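Side-chain contacts in phosphotriesterase homology protein (Escherichia coli, PDB 1BF6), which hydrolyses phosphorylated glyceryl acetates, whose phosphate group is required for the reaction, as well as aromatic acetates and propionates, using two zinc ions: residues L29-F34 with K250-Y255; M58-Q63 with V105-Q110; K138-A143 with A169-H174; D208-N213 with E219-M224. All blocks are in the same frame, centred on the assembly; numbering follows the deposited sequence.

Overall arrangement
The chain is a TIM barrel of the phosphotriesterase family, and its first segment in this set, Leu29-Phe34, opens contact 1, which closes only at Lys250-Tyr255, in the loop between strand 237-239 and helix 259-270. The other three contacts nest inside that loop and follow one another in series. Contact 2 ties the loop leading into helix 62-72 to helix 97-109, contact 3 packs helix 134-150 against helix 164-173, and contact 4 fastens the loop after strand 204-207 to helix 218-230. Contacts 1 and 3 lie on opposite sides of the chain's centre. Contacts 1 and 4 touch where Tyr255 packs on Lys212, close to the zinc site.

Contact 1 (L29-F34 with K250-Y255); sequences LDQYAF and KANGGY
Ala251 sets its methyl group squarely on the ring of Phe34, a CH-pi contact at the surface of a TIM barrel between the start of helix 32-44 and the loop that follows strand 237-239. Ala251 CB stands 3.4 Å from the ring centroid of Phe34, only 3° off the ring normal, so all six ring carbons are met almost equally. Alongside, two amides meet from opposite directions: Asn252 ND2 donates to Gln31 OE1 at 2.9 Å. Their planes are 17° apart, and the bond lies in the carbonyl plane of Gln31 and near the amide plane of Asn252. A water closes the other half of the pairing, accepting from Gln31 NE2 and donating to Asn252 OD1, which fixes the rotation of both amides. The Asn252 amide is steeply inclined to the Phe34 ring, and its OD1 approaches ring atom CE2 obliquely.

Gln31 holds the N-cap position of helix 32-44; its chain is extended beyond CG (chi2 -175°) and carries the amide across to the loop. Asn252 ND2 has a stronger partner in the carbonyl O of Arg246, so the loop itself positions the donor offered to Gln31. Farther out, Lys250 NZ forms salt bridges with Glu38 and Asp41 of the same helix. The loop turns at the contact itself: Gly253 N bonds to Lys250 O at 2.9 Å, across the two touching residues Ala251 and Asn252.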
loop_
_atom_site.group_PDB
_atom_site.type_symbol
_atom_site.label_atom_id
_atom_site.label_comp_id
_atom_site.label_asym_id
_atom_site.label_seq_id
_atom_site.Cartn_x
_atom_site.Cartn_y
_atom_site.Cartn_z
ATOM N N LEU A 29 -11.365 6.231 -9.643
ATOM C CA LEU A 29 -11.950 6.157 -8.301
ATOM C C LEU A 29 -11.897 7.548 -7.670
ATOM O O LEU A 29 -10.899 7.925 -7.054
ATOM C CB LEU A 29 -11.188 5.131 -7.452
ATOM C CG LEU A 29 -11.717 4.875 -6.040
ATOM C CD1 LEU A 29 -13.077 4.181 -6.108
ATOM C CD2 LEU A 29 -10.728 4.014 -5.293
ATOM N N ASP A 30 -12.981 8.307 -7.835
ATOM C CA ASP A 30 -13.057 9.669 -7.319
ATOM C C ASP A 30 -14.459 10.075 -6.853
ATOM O O ASP A 30 -14.788 11.263 -6.839
ATOM C CB ASP A 30 -12.586 10.655 -8.403
ATOM C CG ASP A 30 -13.539 10.729 -9.611
ATOM O OD1 ASP A 30 -14.398 9.830 -9.793
ATOM O OD2 ASP A 30 -13.427 11.703 -10.389
ATOM N N GLN A 31 -15.282 9.097 -6.488
ATOM C CA GLN A 31 -16.645 9.382 -6.047
ATOM C C GLN A 31 -16.656 9.732 -4.569
ATOM O O GLN A 31 -16.766 8.870 -3.698
ATOM C CB GLN A 31 -17.550 8.203 -6.375
ATOM C CG GLN A 31 -17.520 7.866 -7.868
ATOM C CD GLN A 31 -18.494 6.775 -8.259
ATOM O OE1 GLN A 31 -18.283 5.605 -7.957
ATOM N NE2 GLN A 31 -19.557 7.154 -8.962
ATOM N N TYR A 32 -16.541 11.028 -4.319
ATOM C CA TYR A 32 -16.463 11.584 -2.987
ATOM C C TYR A 32 -17.441 11.089 -1.928
ATOM O O TYR A 32 -17.012 10.594 -0.884
ATOM C CB TYR A 32 -16.512 13.105 -3.060
ATOM C CG TYR A 32 -16.214 13.766 -1.740
ATOM C CD1 TYR A 32 -14.953 13.645 -1.147
ATOM C CD2 TYR A 32 -17.189 14.508 -1.079
ATOM C CE1 TYR A 32 -14.678 14.249 0.072
ATOM C CE2 TYR A 32 -16.926 15.119 0.135
ATOM C CZ TYR A 32 -15.667 14.988 0.707
ATOM O OH TYR A 32 -15.406 15.617 1.898
ATOM N N ALA A 33 -18.739 11.280 -2.161
ATOM C CA ALA A 33 -19.754 10.855 -1.197
ATOM C C ALA A 33 -19.603 9.379 -0.833
ATOM O O ALA A 33 -19.570 9.029 0.349
ATOM C CB ALA A 33 -21.159 11.145 -1.733
ATOM N N PHE A 34 -19.464 8.528 -1.844
ATOM C CA PHE A 34 -19.305 7.095 -1.624
ATOM C C PHE A 34 -18.052 6.773 -0.819
ATOM O O PHE A 34 -18.092 5.925 0.073
ATOM C CB PHE A 34 -19.231 6.343 -2.948
ATOM C CG PHE A 34 -20.492 6.393 -3.753
ATOM C CD1 PHE A 34 -21.682 6.827 -3.189
ATOM C CD2 PHE A 34 -20.486 5.982 -5.081
ATOM C CE1 PHE A 34 -22.846 6.849 -3.934
ATOM C CE2 PHE A 34 -21.647 6.000 -5.838
ATOM C CZ PHE A 34 -22.827 6.435 -5.261
ATOM N N LYS A 250 -19.262 -0.322 -2.314
ATOM C CA LYS A 250 -20.553 -0.938 -1.995
ATOM C C LYS A 250 -21.726 -0.291 -2.739
ATOM O O LYS A 250 -22.614 -0.995 -3.215
ATOM C CB LYS A 250 -20.796 -0.951 -0.472
ATOM C CG LYS A 250 -19.778 -1.814 0.290
ATOM C CD LYS A 250 -20.224 -2.195 1.697
ATOM C CE LYS A 250 -20.312 -1.006 2.626
ATOM N NZ LYS A 250 -18.966 -0.473 2.975
ATOM N N ALA A 251 -21.715 1.037 -2.856
ATOM C CA ALA A 251 -22.772 1.771 -3.557
ATOM C C ALA A 251 -22.902 1.353 -5.030
ATOM O O ALA A 251 -23.945 1.573 -5.644
ATOM C CB ALA A 251 -22.534 3.275 -3.459
ATOM N N ASN A 252 -21.836 0.776 -5.585
ATOM C CA ASN A 252 -21.819 0.308 -6.971
ATOM C C ASN A 252 -21.919 -1.212 -7.077
ATOM O O ASN A 252 -21.558 -1.793 -8.094
ATOM C CB ASN A 252 -20.557 0.803 -7.687
ATOM C CG ASN A 252 -20.528 2.296 -7.823
ATOM O OD1 ASN A 252 -21.546 2.918 -8.113
ATOM N ND2 ASN A 252 -19.365 2.896 -7.587
ATOM N N GLY A 253 -22.400 -1.854 -6.013
ATOM C CA GLY A 253 -22.542 -3.303 -6.007
ATOM C C GLY A 253 -21.282 -4.066 -5.664
ATOM O O GLY A 253 -21.192 -5.264 -5.917
ATOM N N GLY A 254 -20.297 -3.363 -5.109
ATOM C CA GLY A 254 -19.045 -3.996 -4.739
ATOM C C GLY A 254 -18.989 -4.448 -3.283
ATOM O O GLY A 254 -20.000 -4.462 -2.576
ATOM N N TYR A 255 -17.783 -4.762 -2.823
ATOM C CA TYR A 255 -17.564 -5.245 -1.466
ATOM C C TYR A 255 -17.109 -4.201 -0.448
ATOM O O TYR A 255 -17.280 -4.401 0.756
ATOM C CB TYR A 255 -16.602 -6.437 -1.490
ATOM C CG TYR A 255 -15.355 -6.207 -2.319
ATOM C CD1 TYR A 255 -15.350 -6.456 -3.699
ATOM C CD2 TYR A 255 -14.177 -5.744 -1.730
ATOM C CE1 TYR A 255 -14.195 -6.247 -4.474
ATOM C CE2 TYR A 255 -13.019 -5.532 -2.500
ATOM C CZ TYR A 255 -13.038 -5.781 -3.863
ATOM O OH TYR A 255 -11.908 -5.542 -4.617
HETATM O O HOH W 1 -21.603 5.109 -9.813
#

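Contact 2 (M58-Q63 with V105-Q110); sequences MGRNAQ and VDEIEQ
Arg60 and Glu107 meet end-on from opposite directions in a buried, two-pronged salt bridge, each terminal nitrogen of the guanidinium taking one carboxylate oxygen. Arg60 NH2 reaches Glu107 OE2 at 2.8 Å, and Arg60 NH1 reaches Glu107 OE1 at 3.0 Å. Both bonds are fairly straight, with N-H...O angles of 166°, and both oxygens lie close to the guanidinium plane. The carboxylate is nevertheless turned 52° against that plane, so each nitrogen comes to its oxygen from above the carboxylate.

Further partners share out the polar atoms. Arg60 NH1 also donates to the carbonyl O of Cys79, while Arg60 NE forms a salt bridge with Asp113 OD2, an oxygen that additionally receives the backbone N of Ala62 at the start of helix 62-72. Glu107 OE1 has its strongest partner in Thr80 OG1. The charge pair is thus embedded among the loop leading into helix 62-72, the end of strand 75-80 and helix 97-109, neighbouring elements of the TIM barrel. Arg60 lies beyond the first ligands of the metal centre, its side chain about 8 Å from that of His13, a zinc ligand, and about 12 Å from a zinc ion.

The Arg60 chain leaves the backbone with CG anti to N (chi1 -175°) and bends at chi3, swinging the guanidinium end to face the carboxylate. Glu107 reaches out from helix 97-109 with its chain extended beyond CG, which brings OE1 within bonding distance of both Arg60 NH1 and Thr80 OG1.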
loop_
_atom_site.group_PDB
_atom_site.type_symbol
_atom_site.label_atom_id
_atom_site.label_comp_id
_atom_site.label_asym_id
_atom_site.label_seq_id
_atom_site.Cartn_x
_atom_site.Cartn_y
_atom_site.Cartn_z
ATOM N N MET A 58 -0.449 8.861 -10.836
ATOM C CA MET A 58 -1.419 7.782 -10.761
ATOM C C MET A 58 -2.770 8.477 -10.575
ATOM O O MET A 58 -3.819 7.829 -10.521
ATOM C CB MET A 58 -1.136 6.863 -9.565
ATOM C CG MET A 58 -0.032 5.841 -9.794
ATOM S SD MET A 58 0.472 5.014 -8.266
ATOM C CE MET A 58 -0.831 3.737 -8.122
ATOM N N GLY A 59 -2.744 9.802 -10.487
ATOM C CA GLY A 59 -3.974 10.557 -10.322
ATOM C C GLY A 59 -4.281 10.971 -8.896
ATOM O O GLY A 59 -5.455 11.110 -8.526
ATOM N N ARG A 60 -3.232 11.184 -8.096
ATOM C CA ARG A 60 -3.397 11.604 -6.707
ATOM C C ARG A 60 -4.127 12.944 -6.631
ATOM O O ARG A 60 -4.028 13.777 -7.536
ATOM C CB ARG A 60 -2.021 11.720 -6.023
ATOM C CG ARG A 60 -2.055 12.043 -4.509
ATOM C CD ARG A 60 -0.633 12.275 -3.955
ATOM N NE ARG A 60 -0.050 13.495 -4.514
ATOM C CZ ARG A 60 1.248 13.684 -4.747
ATOM N NH1 ARG A 60 2.136 12.742 -4.459
ATOM N NH2 ARG A 60 1.647 14.800 -5.340
ATOM N N ASN A 61 -4.854 13.149 -5.538
ATOM C CA ASN A 61 -5.591 14.378 -5.308
ATOM C C ASN A 61 -5.539 14.675 -3.820
ATOM O O ASN A 61 -6.397 14.216 -3.054
ATOM C CB ASN A 61 -7.043 14.217 -5.758
ATOM C CG ASN A 61 -7.775 15.532 -5.862
ATOM O OD1 ASN A 61 -8.536 15.735 -6.804
ATOM N ND2 ASN A 61 -7.583 16.424 -4.892
ATOM N N ALA A 62 -4.543 15.462 -3.418
ATOM C CA ALA A 62 -4.352 15.827 -2.021
ATOM C C ALA A 62 -5.570 16.507 -1.396
ATOM O O ALA A 62 -5.938 16.196 -0.266
ATOM C CB ALA A 62 -3.106 16.723 -1.872
ATOM N N GLN A 63 -6.214 17.407 -2.133
ATOM C CA GLN A 63 -7.372 18.115 -1.601
ATOM C C GLN A 63 -8.514 17.156 -1.262
ATOM O O GLN A 63 -9.140 17.271 -0.206
ATOM C CB GLN A 63 -7.850 19.191 -2.572
ATOM C CG GLN A 63 -8.822 20.149 -1.942
ATOM C CD GLN A 63 -8.243 20.836 -0.723
ATOM O OE1 GLN A 63 -7.233 21.536 -0.818
ATOM N NE2 GLN A 63 -8.861 20.627 0.431
ATOM N N VAL A 105 11.617 13.928 -1.943
ATOM C CA VAL A 105 11.967 14.603 -0.691
ATOM C C VAL A 105 11.109 15.856 -0.457
ATOM O O VAL A 105 10.625 16.067 0.653
ATOM C CB VAL A 105 13.499 14.977 -0.638
ATOM C CG1 VAL A 105 13.781 15.889 0.561
ATOM C CG2 VAL A 105 14.353 13.715 -0.566
ATOM N N ASP A 106 10.878 16.669 -1.496
ATOM C CA ASP A 106 10.073 17.877 -1.346
ATOM C C ASP A 106 8.590 17.571 -1.115
ATOM O O ASP A 106 7.878 18.364 -0.510
ATOM C CB ASP A 106 10.215 18.793 -2.560
ATOM C CG ASP A 106 11.611 19.417 -2.684
ATOM O OD1 ASP A 106 12.469 19.242 -1.790
ATOM O OD2 ASP A 106 11.843 20.081 -3.711
ATOM N N GLU A 107 8.115 16.461 -1.659
ATOM C CA GLU A 107 6.717 16.096 -1.467
ATOM C C GLU A 107 6.515 15.680 -0.009
ATOM O O GLU A 107 5.447 15.911 0.563
ATOM C CB GLU A 107 6.289 15.001 -2.448
ATOM C CG GLU A 107 6.102 15.544 -3.880
ATOM C CD GLU A 107 5.077 14.766 -4.711
ATOM O OE1 GLU A 107 5.043 13.521 -4.637
ATOM O OE2 GLU A 107 4.328 15.419 -5.463
ATOM N N ILE A 108 7.580 15.145 0.591
ATOM C CA ILE A 108 7.594 14.714 1.992
ATOM C C ILE A 108 7.768 15.910 2.934
ATOM O O ILE A 108 7.064 16.027 3.941
ATOM C CB ILE A 108 8.751 13.709 2.243
ATOM C CG1 ILE A 108 8.402 12.347 1.665
ATOM C CG2 ILE A 108 9.121 13.632 3.733
ATOM C CD1 ILE A 108 9.571 11.397 1.606
ATOM N N GLU A 109 8.669 16.826 2.561
ATOM C CA GLU A 109 9.003 17.991 3.376
ATOM C C GLU A 109 8.155 19.240 3.227
ATOM O O GLU A 109 7.859 19.892 4.220
ATOM C CB GLU A 109 10.492 18.380 3.194
ATOM C CG GLU A 109 11.497 17.258 3.418
ATOM C CD GLU A 109 11.748 16.953 4.889
ATOM O OE1 GLU A 109 10.865 17.209 5.731
ATOM O OE2 GLU A 109 12.845 16.454 5.212
ATOM N N GLN A 110 7.785 19.599 1.998
ATOM C CA GLN A 110 6.999 20.811 1.774
ATOM C C GLN A 110 5.496 20.604 1.580
ATOM O O GLN A 110 4.690 21.360 2.117
ATOM C CB GLN A 110 7.540 21.594 0.573
ATOM C CG GLN A 110 9.052 21.789 0.552
ATOM C CD GLN A 110 9.597 22.371 1.844
ATOM O OE1 GLN A 110 9.032 23.314 2.417
ATOM N NE2 GLN A 110 10.701 21.802 2.318
#

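Contact 3 (K138-A143 with A169-H174); sequences KVFIAA and ALLQAH
Two helices, 134-150 and 164-173, pack side by side, with CA atoms 6.8 Å apart for both Phe140-Leu171 and Ile141-His174. Phe140 points toward the neighbouring helix and is gripped by two leucines. Leu170 CD2 lies against Phe140 CB at 3.5 Å, while Leu171 closes on the ring edge, its branch point CG in the ring plane, 3.8 Å from Phe140 CD2. Leu171 CD2 also rests on the carbonyl O of Phe140.

Ile141 lies over one face of the His174 imidazole. Its CG1 stands 3.7 Å from the centroid of the His174 ring, 19° off the normal and offset toward the NE2-CE1 side, while its CG2 reaches His174 CD2. The ring is held in this pose from within its own segment: His174 ND1 donates to the carbonyl O of Leu170 at 3.0 Å and 162°, with that oxygen in the ring plane at the edge. CG anti to the carbonyl carbon (chi1 -73°) folds the imidazole back over the end of helix 164-173.

These are adjacent outer helices of the TIM barrel, and Phe140 continues inward onto Ile125 of strand 122-126. Beyond the contact, His174 O accepts from Asn148, a beta-D-glucose-binding residue. The interface is apolar and CH-pi in character; because a carbonyl oxygen can only accept, the bond to Leu170 O means that ND1 carries a hydrogen, and it holds the imidazole with one face against Ile141.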
loop_
_atom_site.group_PDB
_atom_site.type_symbol
_atom_site.label_atom_id
_atom_site.label_comp_id
_atom_site.label_asym_id
_atom_site.label_seq_id
_atom_site.Cartn_x
_atom_site.Cartn_y
_atom_site.Cartn_z
ATOM N N LYS A 138 15.817 2.664 -11.672
ATOM C CA LYS A 138 16.144 4.069 -11.429
ATOM C C LYS A 138 15.195 4.664 -10.387
ATOM O O LYS A 138 15.618 5.406 -9.494
ATOM C CB LYS A 138 16.032 4.849 -12.737
ATOM C CG LYS A 138 16.433 6.304 -12.687
ATOM C CD LYS A 138 16.084 6.936 -14.035
ATOM C CE LYS A 138 16.718 8.285 -14.241
ATOM N NZ LYS A 138 16.392 8.762 -15.624
ATOM N N VAL A 139 13.903 4.349 -10.505
ATOM C CA VAL A 139 12.936 4.854 -9.531
ATOM C C VAL A 139 13.236 4.271 -8.124
ATOM O O VAL A 139 13.193 4.993 -7.136
ATOM C CB VAL A 139 11.470 4.573 -9.981
ATOM C CG1 VAL A 139 10.492 4.774 -8.805
ATOM C CG2 VAL A 139 11.085 5.539 -11.119
ATOM N N PHE A 140 13.552 2.984 -8.048
ATOM C CA PHE A 140 13.886 2.366 -6.768
ATOM C C PHE A 140 15.164 2.977 -6.158
ATOM O O PHE A 140 15.263 3.142 -4.940
ATOM C CB PHE A 140 14.011 0.854 -6.912
ATOM C CG PHE A 140 12.722 0.115 -6.645
ATOM C CD1 PHE A 140 11.665 0.175 -7.551
ATOM C CD2 PHE A 140 12.545 -0.602 -5.460
ATOM C CE1 PHE A 140 10.443 -0.464 -7.283
ATOM C CE2 PHE A 140 11.327 -1.247 -5.185
ATOM C CZ PHE A 140 10.273 -1.175 -6.099
ATOM N N ILE A 141 16.134 3.338 -6.999
ATOM C CA ILE A 141 17.359 3.962 -6.481
ATOM C C ILE A 141 17.029 5.355 -5.932
ATOM O O ILE A 141 17.505 5.739 -4.858
ATOM C CB ILE A 141 18.478 4.012 -7.549
ATOM C CG1 ILE A 141 18.918 2.588 -7.863
ATOM C CG2 ILE A 141 19.676 4.836 -7.031
ATOM C CD1 ILE A 141 19.737 2.435 -9.115
ATOM N N ALA A 142 16.171 6.088 -6.644
ATOM C CA ALA A 142 15.744 7.409 -6.215
ATOM C C ALA A 142 15.000 7.288 -4.884
ATOM O O ALA A 142 15.156 8.130 -4.008
ATOM C CB ALA A 142 14.838 8.041 -7.267
ATOM N N ALA A 143 14.189 6.239 -4.752
ATOM C CA ALA A 143 13.422 6.004 -3.528
ATOM C C ALA A 143 14.399 5.794 -2.362
ATOM O O ALA A 143 14.234 6.391 -1.300
ATOM C CB ALA A 143 12.504 4.788 -3.700
ATOM N N ALA A 169 16.838 -6.568 -2.466
ATOM C CA ALA A 169 18.273 -6.617 -2.752
ATOM C C ALA A 169 18.739 -5.274 -3.337
ATOM O O ALA A 169 19.800 -4.761 -2.970
ATOM C CB ALA A 169 18.577 -7.752 -3.724
ATOM N N LEU A 170 17.931 -4.707 -4.232
ATOM C CA LEU A 170 18.244 -3.412 -4.847
ATOM C C LEU A 170 18.253 -2.288 -3.795
ATOM O O LEU A 170 19.191 -1.475 -3.724
ATOM C CB LEU A 170 17.226 -3.085 -5.952
ATOM C CG LEU A 170 17.450 -1.810 -6.774
ATOM C CD1 LEU A 170 18.783 -1.905 -7.523
ATOM C CD2 LEU A 170 16.316 -1.621 -7.771
ATOM N N LEU A 171 17.220 -2.259 -2.961
ATOM C CA LEU A 171 17.118 -1.235 -1.934
ATOM C C LEU A 171 18.238 -1.348 -0.894
ATOM O O LEU A 171 18.834 -0.347 -0.515
ATOM C CB LEU A 171 15.734 -1.266 -1.282
ATOM C CG LEU A 171 14.576 -0.849 -2.200
ATOM C CD1 LEU A 171 13.242 -1.122 -1.513
ATOM C CD2 LEU A 171 14.693 0.630 -2.569
ATOM N N GLN A 172 18.545 -2.572 -0.481
ATOM C CA GLN A 172 19.606 -2.812 0.491
ATOM C C GLN A 172 20.988 -2.452 -0.075
ATOM O O GLN A 172 21.827 -1.910 0.635
ATOM C CB GLN A 172 19.583 -4.264 0.954
ATOM C CG GLN A 172 20.713 -4.612 1.897
ATOM C CD GLN A 172 20.524 -5.953 2.555
ATOM O OE1 GLN A 172 20.587 -6.995 1.902
ATOM N NE2 GLN A 172 20.271 -5.936 3.860
ATOM N N ALA A 173 21.212 -2.742 -1.352
ATOM C CA ALA A 173 22.483 -2.411 -1.999
ATOM C C ALA A 173 22.667 -0.888 -1.994
ATOM O O ALA A 173 23.796 -0.382 -2.071
ATOM C CB ALA A 173 22.510 -2.948 -3.433
ATOM N N HIS A 174 21.557 -0.159 -1.914
ATOM C CA HIS A 174 21.619 1.290 -1.876
ATOM C C HIS A 174 21.486 1.893 -0.475
ATOM O O HIS A 174 21.086 3.043 -0.303
ATOM C CB HIS A 174 20.649 1.904 -2.888
ATOM C CG HIS A 174 21.111 1.759 -4.305
ATOM N ND1 HIS A 174 20.975 0.584 -5.014
ATOM C CD2 HIS A 174 21.793 2.607 -5.112
ATOM C CE1 HIS A 174 21.559 0.709 -6.191
ATOM N NE2 HIS A 174 22.064 1.928 -6.275
#

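Contact 4 (D208-N213 with E219-M224); sequences DTIGKN and EKRIAM. With SO4 (sulfate ion), chain F.
The loop 208-213, which follows strand 204-207 of the TIM barrel, makes a type II beta turn from Thr209 to Lys212 and runs past helix 218-230, Ile210 and Arg221 having CA atoms 7.7 Å apart. Arg221, extended from CG to NE, pushes its guanidinium into the turn. NH2 of Arg221 donates to Thr209 OG1 at 3.0 Å, near the guanidinium plane, and more weakly to Lys212 O. Thr209 O and the backbone N of Gly211 lie over one face of the guanidinium, and Arg221 CD packs on Ile210 CG1.

Asp218 and Asp187 bind Arg221 by salt bridges at NH1 and NE, and Asp187 is also hydrogen-bonded to Thr209 OG1, so one carboxylate steadies both partners. The same loop reaches the metal centre: Asp208 OD1 is hydrogen-bonded to ND1 of His185, a zinc ligand.

Lys212 ends the turn, and its extended chain leads away from Arg221. Its NZ donates to the carbonyl O of Asp242, another zinc ligand, and to a sulfate probably from the crystallisation liquor, which Tyr215 and Thr244 also hold; the Lys212 NZ to sulfate O3 distance is 3.0 Å.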
loop_
_atom_site.group_PDB
_atom_site.type_symbol
_atom_site.label_atom_id
_atom_site.label_comp_id
_atom_site.label_asym_id
_atom_site.label_seq_id
_atom_site.Cartn_x
_atom_site.Cartn_y
_atom_site.Cartn_z
ATOM N N ASP A 208 -2.381 -7.580 0.804
ATOM C CA ASP A 208 -3.233 -6.419 0.512
ATOM C C ASP A 208 -4.186 -6.526 -0.681
ATOM O O ASP A 208 -4.698 -5.501 -1.146
ATOM C CB ASP A 208 -2.370 -5.158 0.342
ATOM C CG ASP A 208 -1.227 -5.355 -0.646
ATOM O OD1 ASP A 208 -1.351 -6.191 -1.562
ATOM O OD2 ASP A 208 -0.178 -4.691 -0.476
ATOM N N THR A 209 -4.385 -7.737 -1.193
ATOM C CA THR A 209 -5.307 -7.940 -2.311
ATOM C C THR A 209 -6.499 -8.798 -1.837
ATOM O O THR A 209 -7.125 -9.530 -2.620
ATOM C CB THR A 209 -4.611 -8.585 -3.531
ATOM O OG1 THR A 209 -4.039 -9.847 -3.169
ATOM C CG2 THR A 209 -3.502 -7.658 -4.080
ATOM N N ILE A 210 -6.786 -8.699 -0.540
ATOM C CA ILE A 210 -7.889 -9.429 0.079
ATOM C C ILE A 210 -9.187 -9.092 -0.649
ATOM O O ILE A 210 -9.486 -7.919 -0.868
ATOM C CB ILE A 210 -8.001 -9.059 1.572
ATOM C CG1 ILE A 210 -6.851 -9.713 2.351
ATOM C CG2 ILE A 210 -9.359 -9.480 2.145
ATOM C CD1 ILE A 210 -6.557 -9.044 3.692
ATOM N N GLY A 211 -9.930 -10.129 -1.045
ATOM C CA GLY A 211 -11.186 -9.921 -1.754
ATOM C C GLY A 211 -11.075 -10.064 -3.266
ATOM O O GLY A 211 -12.090 -10.192 -3.949
ATOM N N LYS A 212 -9.850 -10.033 -3.794
ATOM C CA LYS A 212 -9.619 -10.163 -5.235
ATOM C C LYS A 212 -9.459 -11.637 -5.568
ATOM O O LYS A 212 -8.425 -12.091 -6.059
ATOM C CB LYS A 212 -8.392 -9.329 -5.654
ATOM C CG LYS A 212 -8.567 -7.853 -5.273
ATOM C CD LYS A 212 -7.588 -6.885 -5.927
ATOM C CE LYS A 212 -8.001 -5.465 -5.568
ATOM N NZ LYS A 212 -7.208 -4.450 -6.299
ATOM N N ASN A 213 -10.542 -12.369 -5.319
ATOM C CA ASN A 213 -10.609 -13.809 -5.506
ATOM C C ASN A 213 -10.535 -14.355 -6.930
ATOM O O ASN A 213 -10.336 -15.556 -7.128
ATOM C CB ASN A 213 -11.819 -14.349 -4.741
ATOM C CG ASN A 213 -11.762 -13.996 -3.277
ATOM O OD1 ASN A 213 -12.746 -13.558 -2.685
ATOM N ND2 ASN A 213 -10.582 -14.146 -2.687
ATOM N N GLU A 219 -9.240 -17.992 0.653
ATOM C CA GLU A 219 -8.996 -19.223 1.403
ATOM C C GLU A 219 -7.498 -19.542 1.422
ATOM O O GLU A 219 -6.965 -20.034 2.421
ATOM C CB GLU A 219 -9.765 -20.393 0.778
ATOM C CG GLU A 219 -9.516 -21.725 1.481
ATOM C CD GLU A 219 -10.237 -22.904 0.826
ATOM O OE1 GLU A 219 -10.887 -22.708 -0.231
ATOM O OE2 GLU A 219 -10.148 -24.034 1.371
ATOM N N LYS A 220 -6.827 -19.267 0.307
ATOM C CA LYS A 220 -5.395 -19.509 0.206
ATOM C C LYS A 220 -4.586 -18.418 0.907
ATOM O O LYS A 220 -3.499 -18.689 1.405
ATOM C CB LYS A 220 -4.978 -19.691 -1.245
ATOM C CG LYS A 220 -5.507 -20.977 -1.839
ATOM C CD LYS A 220 -4.932 -21.258 -3.209
ATOM C CE LYS A 220 -5.428 -22.613 -3.707
ATOM N NZ LYS A 220 -4.762 -23.037 -4.971
ATOM N N ARG A 221 -5.125 -17.201 0.958
ATOM C CA ARG A 221 -4.472 -16.102 1.672
ATOM C C ARG A 221 -4.506 -16.494 3.163
ATOM O O ARG A 221 -3.508 -16.366 3.881
ATOM C CB ARG A 221 -5.228 -14.772 1.477
ATOM C CG ARG A 221 -5.194 -14.196 0.052
ATOM C CD ARG A 221 -5.822 -12.809 0.004
ATOM N NE ARG A 221 -5.644 -12.208 -1.318
ATOM C CZ ARG A 221 -6.421 -12.442 -2.376
ATOM N NH1 ARG A 221 -7.472 -13.253 -2.287
ATOM N NH2 ARG A 221 -6.076 -11.954 -3.564
ATOM N N ILE A 222 -5.654 -17.010 3.606
ATOM C CA ILE A 222 -5.820 -17.443 4.995
ATOM C C ILE A 222 -4.827 -18.560 5.334
ATOM O O ILE A 222 -4.188 -18.515 6.390
ATOM C CB ILE A 222 -7.309 -17.857 5.284
ATOM C CG1 ILE A 222 -8.158 -16.589 5.450
ATOM C CG2 ILE A 222 -7.404 -18.745 6.525
ATOM C CD1 ILE A 222 -9.657 -16.836 5.466
ATOM N N ALA A 223 -4.647 -19.513 4.417
ATOM C CA ALA A 223 -3.713 -20.621 4.627
ATOM C C ALA A 223 -2.276 -20.079 4.783
ATOM O O ALA A 223 -1.519 -20.561 5.630
ATOM C CB ALA A 223 -3.790 -21.604 3.484
ATOM N N MET A 224 -1.914 -19.075 3.977
ATOM C CA MET A 224 -0.577 -18.484 4.072
ATOM C C MET A 224 -0.437 -17.726 5.386
ATOM O O MET A 224 0.611 -17.795 6.024
ATOM C CB MET A 224 -0.263 -17.563 2.878
ATOM C CG MET A 224 0.010 -18.315 1.581
ATOM S SD MET A 224 1.088 -17.414 0.414
ATOM C CE MET A 224 -0.039 -16.179 -0.168
HETATM S S SO4 F . -7.342 -4.284 -10.294
HETATM O O1 SO4 F . -7.888 -4.755 -11.564
HETATM O O2 SO4 F . -7.197 -2.767 -10.347
HETATM O O3 SO4 F . -8.258 -4.612 -9.083
HETATM O O4 SO4 F . -6.005 -4.974 -10.035
#